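Local structure of dihydroxyacetone kinase (Citrobacter freundii, 1UN8) at residues A[67-73]-A[322-327]; A[92-96]-A[124-130]; A[259-264]-A[298-304]. The protein catalyses the ATP-dependent phosphorylation of dihydroxyacetone to dihydroxyacetone phosphate, using magnesium or calcium as cofactor. One frame throughout, in Å; residues are numbered along the deposited sequence.

Interaction 1. Residues A[67-73]-A[322-327]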
loop_
_atom_site.group_PDB
_atom_site.type_symbol
_atom_site.label_atom_id
_atom_site.label_comp_id
_atom_site.label_asym_id
_atom_site.label_seq_id
_atom_site.Cartn_x
_atom_site.Cartn_y
_atom_site.Cartn_z
ATOM N N GLY A 67 9.656 -10.374 5.336
ATOM C CA GLY A 67 9.333 -9.338 6.303
ATOM C C GLY A 67 9.001 -9.888 7.679
ATOM O O GLY A 67 8.868 -9.135 8.663
ATOM N N PHE A 68 8.867 -11.204 7.772
ATOM C CA PHE A 68 8.625 -11.817 9.071
ATOM C C PHE A 68 9.737 -12.750 9.510
ATOM O O PHE A 68 9.521 -13.707 10.249
ATOM C CB PHE A 68 7.223 -12.413 9.126
ATOM C CG PHE A 68 6.198 -11.452 8.652
ATOM C CD1 PHE A 68 5.649 -11.579 7.374
ATOM C CD2 PHE A 68 5.785 -10.406 9.465
ATOM C CE1 PHE A 68 4.697 -10.694 6.903
ATOM C CE2 PHE A 68 4.846 -9.523 9.010
ATOM C CZ PHE A 68 4.284 -9.673 7.693
ATOM N N ILE A 69 10.937 -12.451 9.035
ATOM C CA ILE A 69 12.131 -13.196 9.421
ATOM C C ILE A 69 12.765 -12.400 10.571
ATOM O O ILE A 69 12.890 -11.175 10.490
ATOM C CB ILE A 69 13.128 -13.289 8.239
ATOM C CG1 ILE A 69 12.651 -14.296 7.202
ATOM C CG2 ILE A 69 14.542 -13.637 8.738
ATOM C CD1 ILE A 69 13.454 -14.237 5.929
ATOM N N GLY A 70 13.155 -13.095 11.631
ATOM C CA GLY A 70 13.790 -12.463 12.778
ATOM C C GLY A 70 13.387 -13.048 14.120
ATOM O O GLY A 70 12.455 -13.881 14.210
ATOM N N LYS A 71 14.101 -12.536 15.062
ATOM C CA LYS A 71 13.853 -12.964 16.431
ATOM C C LYS A 71 12.364 -12.942 16.779
ATOM O O LYS A 71 11.696 -11.915 16.642
ATOM C CB LYS A 71 14.642 -12.057 17.376
ATOM C CG LYS A 71 14.594 -12.447 18.837
ATOM C CD LYS A 71 15.383 -11.451 19.675
ATOM C CE LYS A 71 15.362 -11.817 21.147
ATOM N NZ LYS A 71 16.059 -10.775 21.952
ATOM N N GLY A 72 11.839 -14.084 17.215
ATOM C CA GLY A 72 10.432 -14.170 17.573
ATOM C C GLY A 72 9.540 -14.688 16.452
ATOM O O GLY A 72 8.346 -14.944 16.670
ATOM N N MET A 73 10.113 -14.829 15.252
ATOM C CA MET A 73 9.375 -15.319 14.092
ATOM C C MET A 73 10.237 -16.167 13.168
ATOM O O MET A 73 11.128 -16.882 13.622
ATOM C CB MET A 73 8.757 -14.154 13.298
ATOM C CG MET A 73 7.575 -13.498 13.994
ATOM S SD MET A 73 6.670 -12.263 13.013
ATOM C CE MET A 73 5.368 -13.284 12.321
ATOM N N VAL A 322 8.796 -8.781 18.577
ATOM C CA VAL A 322 9.689 -9.600 17.759
ATOM C C VAL A 322 10.587 -8.626 17.007
ATOM O O VAL A 322 10.435 -7.415 17.161
ATOM C CB VAL A 322 8.899 -10.483 16.760
ATOM C CG1 VAL A 322 7.978 -11.424 17.525
ATOM C CG2 VAL A 322 8.087 -9.608 15.804
ATOM N N GLU A 323 11.521 -9.135 16.214
ATOM C CA GLU A 323 12.401 -8.253 15.456
ATOM C C GLU A 323 12.341 -8.574 13.974
ATOM O O GLU A 323 13.179 -9.312 13.453
ATOM C CB GLU A 323 13.841 -8.390 15.927
ATOM C CG GLU A 323 13.995 -8.311 17.418
ATOM C CD GLU A 323 15.439 -8.237 17.834
ATOM O OE1 GLU A 323 16.296 -8.817 17.119
ATOM O OE2 GLU A 323 15.706 -7.603 18.880
ATOM N N THR A 324 11.350 -8.009 13.294
ATOM C CA THR A 324 11.192 -8.238 11.864
ATOM C C THR A 324 10.935 -6.930 11.126
ATOM O O THR A 324 10.607 -5.911 11.734
ATOM C CB THR A 324 10.022 -9.200 11.586
ATOM O OG1 THR A 324 8.809 -8.640 12.112
ATOM C CG2 THR A 324 10.279 -10.557 12.239
ATOM N N SER A 325 11.072 -6.964 9.809
ATOM C CA SER A 325 10.857 -5.761 9.024
ATOM C C SER A 325 9.419 -5.296 8.997
ATOM O O SER A 325 9.158 -4.104 8.835
ATOM C CB SER A 325 11.301 -5.975 7.581
ATOM O OG SER A 325 12.677 -6.310 7.505
ATOM N N ASN A 326 8.460 -6.221 9.144
ATOM C CA ASN A 326 7.069 -5.799 8.979
ATOM C C ASN A 326 6.001 -6.250 9.982
ATOM O O ASN A 326 4.824 -5.977 9.765
ATOM C CB ASN A 326 6.619 -6.195 7.569
ATOM C CG ASN A 326 7.456 -5.556 6.496
ATOM O OD1 ASN A 326 7.189 -4.448 6.048
ATOM N ND2 ASN A 326 8.478 -6.277 6.054
ATOM N N TRP A 327 6.359 -6.933 11.065
ATOM C CA TRP A 327 5.317 -7.322 12.006
ATOM C C TRP A 327 4.741 -6.044 12.585
ATOM O O TRP A 327 5.480 -5.169 13.036
ATOM C CB TRP A 327 5.856 -8.293 13.082
ATOM C CG TRP A 327 4.839 -8.525 14.141
ATOM C CD1 TRP A 327 4.763 -7.925 15.367
ATOM C CD2 TRP A 327 3.693 -9.374 14.036
ATOM N NE1 TRP A 327 3.635 -8.344 16.030
ATOM C CE2 TRP A 327 2.959 -9.233 15.239
ATOM C CE3 TRP A 327 3.209 -10.239 13.045
ATOM C CZ2 TRP A 327 1.764 -9.926 15.475
ATOM C CZ3 TRP A 327 2.025 -10.926 13.278
ATOM C CH2 TRP A 327 1.315 -10.766 14.486
HETATM O O HOH W 1 12.017 -9.379 8.567
HETATM O O HOH W 2 15.696 -10.605 14.933
#

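Interaction 2. Residues A[92-96]-A[124-130]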
loop_
_atom_site.group_PDB
_atom_site.type_symbol
_atom_site.label_atom_id
_atom_site.label_comp_id
_atom_site.label_asym_id
_atom_site.label_seq_id
_atom_site.Cartn_x
_atom_site.Cartn_y
_atom_site.Cartn_z
ATOM N N LEU A 92 15.516 -27.536 0.614
ATOM C CA LEU A 92 16.480 -28.361 1.331
ATOM C C LEU A 92 17.642 -27.490 1.800
ATOM O O LEU A 92 18.002 -27.493 2.984
ATOM C CB LEU A 92 16.999 -29.481 0.423
ATOM C CG LEU A 92 17.947 -30.485 1.089
ATOM C CD1 LEU A 92 17.313 -31.017 2.371
ATOM C CD2 LEU A 92 18.259 -31.624 0.117
ATOM N N THR A 93 18.216 -26.738 0.862
ATOM C CA THR A 93 19.330 -25.855 1.151
ATOM C C THR A 93 19.077 -25.004 2.381
ATOM O O THR A 93 19.979 -24.792 3.193
ATOM C CB THR A 93 19.608 -24.941 -0.037
ATOM O OG1 THR A 93 19.962 -25.742 -1.168
ATOM C CG2 THR A 93 20.734 -23.978 0.275
ATOM N N ALA A 94 17.856 -24.506 2.527
ATOM C CA ALA A 94 17.527 -23.684 3.689
ATOM C C ALA A 94 17.538 -24.507 4.976
ATOM O O ALA A 94 18.029 -24.059 6.006
ATOM C CB ALA A 94 16.161 -23.040 3.497
ATOM N N ILE A 95 16.982 -25.709 4.908
ATOM C CA ILE A 95 16.910 -26.597 6.065
ATOM C C ILE A 95 18.321 -26.868 6.590
ATOM O O ILE A 95 18.616 -26.639 7.765
ATOM C CB ILE A 95 16.219 -27.953 5.687
ATOM C CG1 ILE A 95 14.691 -27.806 5.704
ATOM C CG2 ILE A 95 16.626 -29.043 6.681
ATOM C CD1 ILE A 95 14.181 -26.565 5.011
ATOM N N GLN A 96 19.187 -27.351 5.703
ATOM C CA GLN A 96 20.569 -27.659 6.046
ATOM C C GLN A 96 21.337 -26.430 6.515
ATOM O O GLN A 96 22.261 -26.536 7.326
ATOM C CB GLN A 96 21.299 -28.219 4.834
ATOM C CG GLN A 96 20.725 -29.491 4.283
ATOM C CD GLN A 96 21.805 -30.344 3.659
ATOM O OE1 GLN A 96 22.612 -30.952 4.370
ATOM N NE2 GLN A 96 21.842 -30.381 2.330
ATOM N N LYS A 124 13.932 -35.574 2.054
ATOM C CA LYS A 124 15.359 -35.663 1.777
ATOM C C LYS A 124 16.155 -35.203 2.991
ATOM O O LYS A 124 17.288 -35.638 3.205
ATOM C CB LYS A 124 15.729 -34.810 0.561
ATOM C CG LYS A 124 15.266 -35.385 -0.753
ATOM C CD LYS A 124 15.915 -34.668 -1.923
ATOM C CE LYS A 124 15.619 -35.403 -3.230
ATOM N NZ LYS A 124 16.384 -34.837 -4.377
ATOM N N ALA A 125 15.552 -34.330 3.786
ATOM C CA ALA A 125 16.210 -33.805 4.971
ATOM C C ALA A 125 16.256 -34.882 6.042
ATOM O O ALA A 125 17.269 -35.066 6.717
ATOM C CB ALA A 125 15.463 -32.583 5.488
ATOM N N ARG A 126 15.141 -35.586 6.189
ATOM C CA ARG A 126 15.036 -36.645 7.175
ATOM C C ARG A 126 16.056 -37.733 6.902
ATOM O O ARG A 126 16.630 -38.290 7.832
ATOM C CB ARG A 126 13.618 -37.215 7.182
ATOM C CG ARG A 126 12.634 -36.312 7.899
ATOM C CD ARG A 126 11.211 -36.794 7.783
ATOM N NE ARG A 126 10.320 -35.996 8.617
ATOM C CZ ARG A 126 9.002 -35.960 8.471
ATOM N NH1 ARG A 126 8.424 -36.681 7.516
ATOM N NH2 ARG A 126 8.261 -35.201 9.274
ATOM N N ARG A 127 16.296 -38.032 5.629
ATOM C CA ARG A 127 17.277 -39.050 5.290
ATOM C C ARG A 127 18.676 -38.581 5.718
ATOM O O ARG A 127 19.576 -39.392 5.960
ATOM C CB ARG A 127 17.259 -39.335 3.789
ATOM C CG ARG A 127 18.405 -40.214 3.333
ATOM C CD ARG A 127 18.295 -40.574 1.868
ATOM N NE ARG A 127 19.511 -41.228 1.391
ATOM C CZ ARG A 127 20.668 -40.599 1.187
ATOM N NH1 ARG A 127 20.771 -39.292 1.417
ATOM N NH2 ARG A 127 21.727 -41.273 0.761
ATOM N N LEU A 128 18.847 -37.267 5.817
ATOM C CA LEU A 128 20.123 -36.698 6.212
ATOM C C LEU A 128 20.212 -36.505 7.724
ATOM O O LEU A 128 21.117 -35.841 8.225
ATOM C CB LEU A 128 20.347 -35.365 5.495
ATOM C CG LEU A 128 20.483 -35.466 3.972
ATOM C CD1 LEU A 128 20.486 -34.063 3.340
ATOM C CD2 LEU A 128 21.758 -36.222 3.632
ATOM N N GLY A 129 19.259 -37.070 8.452
ATOM C CA GLY A 129 19.306 -36.965 9.896
ATOM C C GLY A 129 18.669 -35.766 10.568
ATOM O O GLY A 129 18.625 -35.698 11.804
ATOM N N TYR A 130 18.172 -34.810 9.788
ATOM C CA TYR A 130 17.540 -33.647 10.399
ATOM C C TYR A 130 16.154 -34.013 10.915
ATOM O O TYR A 130 15.492 -34.902 10.370
ATOM C CB TYR A 130 17.394 -32.505 9.391
ATOM C CG TYR A 130 18.683 -31.971 8.814
ATOM C CD1 TYR A 130 19.222 -32.516 7.655
ATOM C CD2 TYR A 130 19.345 -30.895 9.412
ATOM C CE1 TYR A 130 20.390 -32.005 7.093
ATOM C CE2 TYR A 130 20.518 -30.370 8.860
ATOM C CZ TYR A 130 21.034 -30.933 7.697
ATOM O OH TYR A 130 22.190 -30.439 7.129
#

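Interaction 3. Residues A[259-264]-A[298-304]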
loop_
_atom_site.group_PDB
_atom_site.type_symbol
_atom_site.label_atom_id
_atom_site.label_comp_id
_atom_site.label_asym_id
_atom_site.label_seq_id
_atom_site.Cartn_x
_atom_site.Cartn_y
_atom_site.Cartn_z
ATOM N N ASN A 259 -5.814 -6.861 6.522
ATOM C CA ASN A 259 -4.745 -6.936 5.542
ATOM C C ASN A 259 -5.092 -6.326 4.180
ATOM O O ASN A 259 -6.142 -6.601 3.600
ATOM C CB ASN A 259 -4.351 -8.402 5.361
ATOM C CG ASN A 259 -3.271 -8.603 4.300
ATOM O OD1 ASN A 259 -2.154 -8.095 4.427
ATOM N ND2 ASN A 259 -3.601 -9.360 3.252
ATOM N N ASN A 260 -4.185 -5.509 3.666
ATOM C CA ASN A 260 -4.379 -4.870 2.378
ATOM C C ASN A 260 -3.713 -5.759 1.335
ATOM O O ASN A 260 -2.494 -5.952 1.390
ATOM C CB ASN A 260 -3.725 -3.494 2.369
ATOM C CG ASN A 260 -4.046 -2.714 1.106
ATOM O OD1 ASN A 260 -4.221 -3.295 0.030
ATOM N ND2 ASN A 260 -4.115 -1.394 1.226
ATOM N N LEU A 261 -4.489 -6.300 0.394
ATOM C CA LEU A 261 -3.902 -7.175 -0.615
ATOM C C LEU A 261 -2.900 -6.459 -1.535
ATOM O O LEU A 261 -2.178 -7.107 -2.308
ATOM C CB LEU A 261 -4.992 -7.864 -1.439
ATOM C CG LEU A 261 -5.565 -9.200 -0.934
ATOM C CD1 LEU A 261 -4.769 -9.729 0.244
ATOM C CD2 LEU A 261 -7.008 -9.026 -0.570
ATOM N N GLY A 262 -2.863 -5.127 -1.463
ATOM C CA GLY A 262 -1.896 -4.397 -2.256
ATOM C C GLY A 262 -2.342 -3.193 -3.044
ATOM O O GLY A 262 -1.526 -2.302 -3.302
ATOM N N GLY A 263 -3.615 -3.147 -3.423
ATOM C CA GLY A 263 -4.094 -2.035 -4.215
ATOM C C GLY A 263 -5.164 -1.142 -3.619
ATOM O O GLY A 263 -5.669 -0.246 -4.294
ATOM N N VAL A 264 -5.531 -1.360 -2.371
ATOM C CA VAL A 264 -6.540 -0.505 -1.776
ATOM C C VAL A 264 -5.870 0.756 -1.248
ATOM O O VAL A 264 -4.746 0.704 -0.744
ATOM C CB VAL A 264 -7.251 -1.211 -0.634
ATOM C CG1 VAL A 264 -8.296 -0.295 -0.040
ATOM C CG2 VAL A 264 -7.873 -2.506 -1.146
ATOM N N LEU A 298 0.545 -8.879 -4.980
ATOM C CA LEU A 298 1.080 -7.808 -5.794
ATOM C C LEU A 298 0.212 -6.571 -5.533
ATOM O O LEU A 298 0.023 -6.201 -4.373
ATOM C CB LEU A 298 1.083 -8.212 -7.268
ATOM C CG LEU A 298 2.115 -9.316 -7.539
ATOM C CD1 LEU A 298 2.054 -9.794 -8.975
ATOM C CD2 LEU A 298 3.488 -8.774 -7.224
ATOM N N ASP A 299 -0.335 -5.948 -6.575
ATOM C CA ASP A 299 -1.156 -4.759 -6.368
ATOM C C ASP A 299 -2.670 -5.002 -6.366
ATOM O O ASP A 299 -3.458 -4.078 -6.591
ATOM C CB ASP A 299 -0.799 -3.700 -7.410
ATOM C CG ASP A 299 -1.174 -4.110 -8.818
ATOM O OD1 ASP A 299 -1.487 -5.294 -9.041
ATOM O OD2 ASP A 299 -1.143 -3.242 -9.709
ATOM N N MET A 300 -3.072 -6.237 -6.088
ATOM C CA MET A 300 -4.486 -6.595 -6.048
ATOM C C MET A 300 -5.315 -5.616 -5.220
ATOM O O MET A 300 -5.031 -5.397 -4.044
ATOM C CB MET A 300 -4.645 -8.002 -5.470
ATOM C CG MET A 300 -6.071 -8.527 -5.460
ATOM S SD MET A 300 -6.084 -10.328 -5.351
ATOM C CE MET A 300 -6.879 -10.507 -3.793
ATOM N N LYS A 301 -6.351 -5.041 -5.822
ATOM C CA LYS A 301 -7.174 -4.113 -5.075
ATOM C C LYS A 301 -8.255 -4.824 -4.273
ATOM O O LYS A 301 -9.427 -4.825 -4.647
ATOM C CB LYS A 301 -7.803 -3.066 -5.994
ATOM C CG LYS A 301 -8.627 -2.037 -5.224
ATOM C CD LYS A 301 -8.693 -0.671 -5.891
ATOM C CE LYS A 301 -9.268 0.345 -4.893
ATOM N NZ LYS A 301 -9.286 1.758 -5.381
ATOM N N GLY A 302 -7.841 -5.423 -3.160
ATOM C CA GLY A 302 -8.761 -6.123 -2.276
ATOM C C GLY A 302 -8.161 -6.143 -0.878
ATOM O O GLY A 302 -7.024 -5.693 -0.683
ATOM N N PHE A 303 -8.897 -6.654 0.103
ATOM C CA PHE A 303 -8.379 -6.723 1.466
ATOM C C PHE A 303 -8.864 -8.013 2.088
ATOM O O PHE A 303 -9.773 -8.646 1.560
ATOM C CB PHE A 303 -8.861 -5.519 2.290
ATOM C CG PHE A 303 -10.346 -5.504 2.548
ATOM C CD1 PHE A 303 -10.889 -6.193 3.642
ATOM C CD2 PHE A 303 -11.211 -4.818 1.690
ATOM C CE1 PHE A 303 -12.270 -6.202 3.876
ATOM C CE2 PHE A 303 -12.597 -4.818 1.912
ATOM C CZ PHE A 303 -13.127 -5.511 3.004
ATOM N N SER A 304 -8.246 -8.431 3.187
ATOM C CA SER A 304 -8.696 -9.643 3.859
ATOM C C SER A 304 -8.877 -9.378 5.334
ATOM O O SER A 304 -8.256 -8.478 5.892
ATOM C CB SER A 304 -7.719 -10.792 3.601
ATOM O OG SER A 304 -6.441 -10.506 4.143
#

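Interaction 1. Residues A[67-73]-A[322-327]
In the DhaK domain, the loop between strands 52-59 and 76-80 runs beside the segment that follows helix 314-319, and Gly67, Lys71, Glu323 and Asn326 tie the two backbones together. Asn326 N donates to Gly67 O over 3.0 Å, reaching a lone pair in the carbonyl plane. At the other end Glu323 N meets Lys71 O at 2.8 Å in a fairly straight bond (159°). Water completes the seam: water 1 joins Ser325 N to Ile69 O, while water 2 donates to Glu323 O and Glu323 OE1. Gly70 adds a CA-H...O contact from its CA to Glu323 O.

Between the direct bonds, Thr324 sets its methyl CG2 against the Ile69 carbonyl and CB of Met73. Its hydroxyl is held between backbone N and carbonyl carbon (chi1 59°), where OG1 accepts from Trp327 N at 3.2 Å and closes an ST motif. The bent end of Met73 (chi3 94°) carries CE to within 3.8 Å of Trp327 CE3, and Met73 SD lies 4.9 Å from the centroid of the Trp327 six-membered ring, an oblique Met-aromatic contact. Lys160 also touches this indole as a cation-pi partner. The Phe68 ring is approached obliquely by Asn326 C, 3.6 Å from Phe68 CE2, with Trp327 CA at its edge, in plane. On the outside the extended Lys71 chain lies along Glu323, but Lys71 NZ stays 4.4 Å from Glu323 OE2, beyond a salt bridge.

Phe68 sits about 8 Å, side chain to side chain, from the substrate-binding His61, so this is loop packing close to the dihydroxyacetone site. Its two halves are recognisable turns: a type II beta turn from Gly70 to Met73, and the ST motif of Thr324.

Interaction 2. Residues A[92-96]-A[124-130]
Gln96 and Tyr130 both start with CG anti to the carbonyl carbon (chi1 -61° in each), and a bend at chi2 (-149°) then turns the Gln96 amide toward the phenol. Tyr130 OH donates to Gln96 OE1 over 2.8 Å, in the carbonyl plane and on a lone pair, with amide and ring planes nearly perpendicular (80°). This joins helix 88-98 to the turn that follows helix 112-127, the helix of the right-handed beta-alpha-beta crossover between the neighbouring parallel strands 104-109 and 132-137.

A Schellman motif ends that second helix: Gly129, at positive phi, lets Tyr130 N reach back to Ala125 O and Gly129 N to Arg126 O. The turn delivers the tyrosine ring to the first helix, where Ile95 CG2 rests over one face, offset toward the rim and 4.2 Å from Tyr130 CG. Ala125 CB touches both Ile95 CG2 and Leu92 CD1, each at 3.9 Å. Ile95 also packs on Ile54 and Leu106 of the sheet beneath.

The other subunit approaches here too. While Gln96 OE1 accepts from the Tyr130 hydroxyl, Gln96 NE2 is hydrogen-bonded to Ala344 O of the second subunit.

Interaction 3. Residues A[259-264]-A[298-304]
Lys301 runs past Gly263 where the antiparallel strands 254-260 and 301-309, neighbours in the mixed sheet of the DhaK domain, give way to loops. From CB through CG, CD and CE its methylenes pass along the Gly263 carbonyl in van der Waals contact, closest at Lys301 CD, 3.4 Å from Gly263 O. The tip, NZ, forms salt bridges with Glu268 and with Asp299 of the second subunit, so it reaches across the dimer interface.

Lys301 is also the centre of an inverse gamma turn. On either side of it the backbones are bonded across: Leu261 N donates to Gly302 O at 2.8 Å, and Gly263 N to Met300 O at 2.7 Å, the latter from above the carbonyl plane. The side chains of Leu261 and Met300 lie side by side, pointing the same way, with Leu261 CG 3.4 Å from Met300 CE. Asn260 shapes the facing loop as an Asx turn, Asn260 OD1 accepting from Gly262 N at 2.7 Å while Asn260 ND2 donates to Val264 O.

Further along, Asn259 and Ser304 form an antiparallel hydrogen-bonded pair whose side chains also meet. Asn259 ND2 is bonded to Val295 O and, almost in its amide plane, to Ser304 OG at 3.2 Å.

All three contacts lie in the DhaK half of the chain, none of them in the lipid-binding helical barrel of the C-terminal domain. Interactions 2 and 3 fall in series inside the long chain loop that interaction 1 closes. Interactions 1 and 3 both lie near substrate-binding residues: their nearest atoms are about 7 Å apart and their centres 21 Å. In interaction 3 the side chain of Met300 is about 8 Å from that of the active-site His220, and Leu298 is hydrogen-bonded through its backbone to substrate-binding Gly60. Interaction 2 lies away from these sites, its centre 35 Å from that of interaction 3, yet both reach the second subunit, whereas interaction 1 does not.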